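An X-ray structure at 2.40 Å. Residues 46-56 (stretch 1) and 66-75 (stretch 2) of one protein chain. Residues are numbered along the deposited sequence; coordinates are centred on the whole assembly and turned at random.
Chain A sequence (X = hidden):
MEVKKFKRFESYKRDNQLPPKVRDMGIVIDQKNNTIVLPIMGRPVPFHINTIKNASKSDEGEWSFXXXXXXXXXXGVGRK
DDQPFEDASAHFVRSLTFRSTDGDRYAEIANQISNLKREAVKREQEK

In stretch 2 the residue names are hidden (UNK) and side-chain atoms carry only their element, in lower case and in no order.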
# COMPACT_ATOMS: atom_id res chain seq x y z
N PRO A 46 6.49 -5.46 1.85
CA PRO A 46 7.64 -6.34 1.64
C PRO A 46 7.45 -7.26 0.44
O PRO A 46 6.35 -7.78 0.24
CB PRO A 46 7.70 -7.18 2.93
CG PRO A 46 6.77 -6.51 3.90
CD PRO A 46 5.74 -5.83 3.06
N PHE A 47 8.50 -7.46 -0.34
CA PHE A 47 8.52 -8.49 -1.37
C PHE A 47 9.84 -9.24 -1.28
O PHE A 47 10.92 -8.65 -1.38
CB PHE A 47 8.33 -7.88 -2.76
CG PHE A 47 6.93 -7.39 -3.02
CD1 PHE A 47 5.94 -8.27 -3.44
CD2 PHE A 47 6.61 -6.05 -2.85
CE1 PHE A 47 4.65 -7.82 -3.69
CE2 PHE A 47 5.32 -5.59 -3.10
CZ PHE A 47 4.34 -6.48 -3.51
N HIS A 48 9.75 -10.56 -1.09
CA HIS A 48 10.94 -11.38 -0.93
C HIS A 48 11.67 -11.52 -2.26
O HIS A 48 11.04 -11.47 -3.32
CB HIS A 48 10.56 -12.75 -0.37
CG HIS A 48 11.71 -13.52 0.19
ND1 HIS A 48 12.59 -14.23 -0.60
CD2 HIS A 48 12.12 -13.70 1.47
CE1 HIS A 48 13.50 -14.82 0.17
NE2 HIS A 48 13.24 -14.51 1.43
N ILE A 49 12.98 -11.70 -2.21
CA ILE A 49 13.79 -11.78 -3.42
C ILE A 49 13.47 -13.00 -4.28
O ILE A 49 13.62 -12.97 -5.50
CB ILE A 49 15.30 -11.74 -3.09
CG1 ILE A 49 16.13 -11.47 -4.35
CG2 ILE A 49 15.74 -13.04 -2.45
CD1 ILE A 49 15.94 -10.08 -4.92
N ASN A 50 13.00 -14.07 -3.64
CA ASN A 50 12.65 -15.31 -4.34
C ASN A 50 11.38 -15.16 -5.18
O ASN A 50 10.97 -16.08 -5.89
CB ASN A 50 12.48 -16.45 -3.33
CG ASN A 50 13.78 -16.84 -2.67
OD1 ASN A 50 14.86 -16.41 -3.07
ND2 ASN A 50 13.69 -17.68 -1.64
N THR A 51 10.77 -13.98 -5.08
CA THR A 51 9.52 -13.67 -5.76
C THR A 51 9.81 -12.83 -7.00
O THR A 51 8.97 -12.69 -7.89
CB THR A 51 8.55 -12.96 -4.77
OG1 THR A 51 7.27 -13.61 -4.79
CG2 THR A 51 8.38 -11.50 -5.11
N ILE A 52 11.03 -12.30 -7.06
CA ILE A 52 11.42 -11.32 -8.09
C ILE A 52 12.18 -11.93 -9.27
O ILE A 52 13.11 -12.73 -9.08
CB ILE A 52 12.26 -10.18 -7.45
CG1 ILE A 52 11.37 -9.30 -6.57
CG2 ILE A 52 12.92 -9.33 -8.53
CD1 ILE A 52 12.14 -8.43 -5.60
N LYS A 53 11.78 -11.55 -10.48
CA LYS A 53 12.44 -11.98 -11.71
C LYS A 53 13.64 -11.09 -12.03
O LYS A 53 14.78 -11.55 -12.04
CB LYS A 53 11.44 -11.96 -12.87
CG LYS A 53 11.95 -12.59 -14.16
CD LYS A 53 10.84 -12.67 -15.19
CE LYS A 53 11.15 -13.71 -16.25
NZ LYS A 53 11.79 -13.10 -17.44
N ASN A 54 13.37 -9.81 -12.29
CA ASN A 54 14.44 -8.84 -12.55
C ASN A 54 14.04 -7.41 -12.22
O ASN A 54 12.87 -7.14 -11.93
CB ASN A 54 14.90 -8.94 -14.02
CG ASN A 54 13.75 -8.82 -15.00
OD1 ASN A 54 12.97 -7.87 -14.96
ND2 ASN A 54 13.64 -9.79 -15.90
N ALA A 55 15.00 -6.49 -12.28
CA ALA A 55 14.74 -5.07 -12.07
C ALA A 55 15.47 -4.23 -13.11
O ALA A 55 16.65 -4.48 -13.40
CB ALA A 55 15.15 -4.65 -10.67
N SER A 56 14.79 -3.23 -13.66
CA SER A 56 15.36 -2.39 -14.70
C SER A 56 15.18 -0.89 -14.46
O SER A 56 14.10 -0.46 -14.03
CB SER A 56 14.79 -2.77 -16.07
OG SER A 56 14.66 -4.17 -16.20
N UNK A 66 11.92 2.83 -12.41
CA UNK A 66 12.32 1.54 -11.88
C UNK A 66 11.21 0.52 -12.08
O UNK A 66 10.14 0.63 -11.46
c UNK A 66 12.65 1.64 -10.39
c UNK A 66 14.84 0.40 -10.39
c UNK A 66 13.43 0.46 -9.82
c UNK A 66 13.45 0.50 -8.31
N UNK A 67 11.44 -0.46 -12.94
CA UNK A 67 10.46 -1.53 -13.12
C UNK A 67 10.93 -2.84 -12.53
O UNK A 67 11.98 -3.37 -12.90
c UNK A 67 10.07 -1.71 -14.59
c UNK A 67 8.31 -2.99 -15.82
n UNK A 67 6.55 -4.32 -17.57
n UNK A 67 8.17 -4.42 -19.20
n UNK A 67 8.64 -3.44 -17.17
c UNK A 67 9.50 -3.08 -14.89
c UNK A 67 7.79 -4.06 -17.98
N UNK A 68 10.14 -3.36 -11.58
CA UNK A 68 10.42 -4.65 -10.98
C UNK A 68 9.46 -5.70 -11.52
O UNK A 68 8.24 -5.58 -11.37
c UNK A 68 10.30 -4.57 -9.44
c UNK A 68 10.95 -3.05 -7.49
c UNK A 68 11.29 -3.54 -8.88
c UNK A 68 10.54 -5.94 -8.82
N UNK A 69 10.00 -6.73 -12.17
CA UNK A 69 9.19 -7.85 -12.66
C UNK A 69 9.24 -9.04 -11.71
O UNK A 69 10.31 -9.40 -11.21
o UNK A 69 8.19 -6.92 -15.46
c UNK A 69 9.34 -7.18 -15.11
n UNK A 69 10.40 -6.56 -15.60
c UNK A 69 9.60 -8.27 -14.08
N UNK A 70 8.08 -9.63 -11.47
CA UNK A 70 7.99 -10.73 -10.51
C UNK A 70 7.86 -12.08 -11.21
O UNK A 70 7.48 -12.16 -12.38
c UNK A 70 6.78 -10.50 -9.60
c UNK A 70 7.66 -8.23 -6.70
c UNK A 70 6.91 -9.27 -8.74
c UNK A 70 7.54 -9.35 -7.51
c UNK A 70 7.16 -7.02 -7.13
c UNK A 70 6.41 -8.05 -9.16
c UNK A 70 6.53 -6.92 -8.36
N UNK A 71 8.16 -13.16 -10.48
CA UNK A 71 7.99 -14.50 -11.02
C UNK A 71 6.53 -14.95 -10.93
O UNK A 71 5.92 -14.92 -9.85
c UNK A 71 10.81 -15.59 -11.89
c UNK A 71 8.90 -15.49 -10.29
c UNK A 71 11.24 -15.96 -9.45
c UNK A 71 10.40 -15.22 -10.48
N UNK A 72 5.98 -15.34 -12.07
CA UNK A 72 4.58 -15.74 -12.18
C UNK A 72 4.45 -16.71 -13.34
O UNK A 72 5.35 -16.79 -14.18
c UNK A 72 3.70 -14.51 -12.42
o UNK A 72 4.42 -13.48 -13.08
N UNK A 73 3.35 -17.47 -13.37
CA UNK A 73 3.06 -18.31 -14.54
C UNK A 73 3.13 -17.51 -15.83
O UNK A 73 2.43 -16.50 -15.97
c UNK A 73 1.63 -18.78 -14.28
c UNK A 73 1.49 -18.77 -12.79
c UNK A 73 2.45 -17.75 -12.24
N UNK A 74 3.97 -17.95 -16.76
CA UNK A 74 4.25 -17.20 -17.97
C UNK A 74 5.46 -16.30 -17.86
O UNK A 74 6.10 -15.98 -18.86
N UNK A 75 5.78 -15.87 -16.64
CA UNK A 75 6.93 -14.99 -16.43
C UNK A 75 7.98 -15.63 -15.52
O UNK A 75 8.07 -16.86 -15.43
c UNK A 75 6.89 -11.16 -15.68
c UNK A 75 7.38 -12.48 -16.23
c UNK A 75 6.47 -13.65 -15.85
n UNK A 75 5.92 -10.56 -16.36
o UNK A 75 7.38 -10.67 -14.66
O HOH W 1 6.54 -15.74 -7.20

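Position 66 carries four side-chain carbons, forked at the second, and its CA makes a CA-H...O contact with Ser56 O at 3.4 Å; the branching identifies leucine.

Position 67 has three carbons, a nitrogen, then a carbon bearing two more nitrogens, a guanidinium group. Its backbone pairs twice with stretch 1, its N to Ser56 O and Ser56 N to its O, both 2.9 Å, while the end of its side chain leads away: arginine.

Position 68 again has four carbons, but the fork is at the first and one arm is two carbons long. The one-carbon arm lies 4.1 Å from Ile52 CG1, and the first carbon of the longer arm 4.4 Å from Ala55 CB, on the same sheet face as Ala55. It is isoleucine, not leucine.

Position 69 shows two carbons, the second carrying one oxygen and one nitrogen. The element labels specify an amide, its nitrogen lies 3.0 Å from Asn54 OD1, and its backbone N bonds to Asn54 O at 2.9 Å: asparagine. The Asn69 ND2 to Asn54 OD1 hydrogen bond (angle 160°) joins side chains on one face.

Position 70 has one carbon followed by a six-carbon ring without a hydroxyl. Thr51 CG2 meets the ring edge 3.3 Å from a ring carbon next to the attachment point; the Phe47 ring is oblique to it, with centroids 5.0 Å apart and planes at 49°. This is phenylalanine, and the carbon nearest Thr51 CG2 is Phe70 CD1.

Position 71 has four carbons forked at the second. Its N donates to Thr51 O at 2.8 Å, nearly linear at 174°, and a terminal carbon lies 3.8 Å from Lys53 CB: leucine.

Positions 72, 73 and 74 do not contact stretch 1. Position 72, one carbon and one oxygen, is serine. Position 73, three carbons closing onto the backbone nitrogen, is proline. Position 74 has no side-chain atoms and a phi of 93°, where a CB would jam against the preceding carbonyl: glycine. Position 75 has three carbons, the third carrying oxygen and nitrogen, and its second carbon packs 3.6 Å from Lys53 CD: glutamine. Ser72 to Gln75 form a type II turn, closed by Gln75 N to Ser72 O at 2.7 Å.

Strands 52-56 and 66-70 run antiparallel (161°); the two stretches together bury 700 Å², both sides summed. The register shifts by one between Ile52 and Asn54, a bulge in which Asn69 O accepts from both Lys53 N (2.7 Å) and Asn54 N (3.3 Å). Backbone bonds set the alignment, and the apolar side chains of Phe47, Ile52, Ala55, Ile68 and Phe70 add packing.

Stretch 2 (66-75) LRINFLSPGQ
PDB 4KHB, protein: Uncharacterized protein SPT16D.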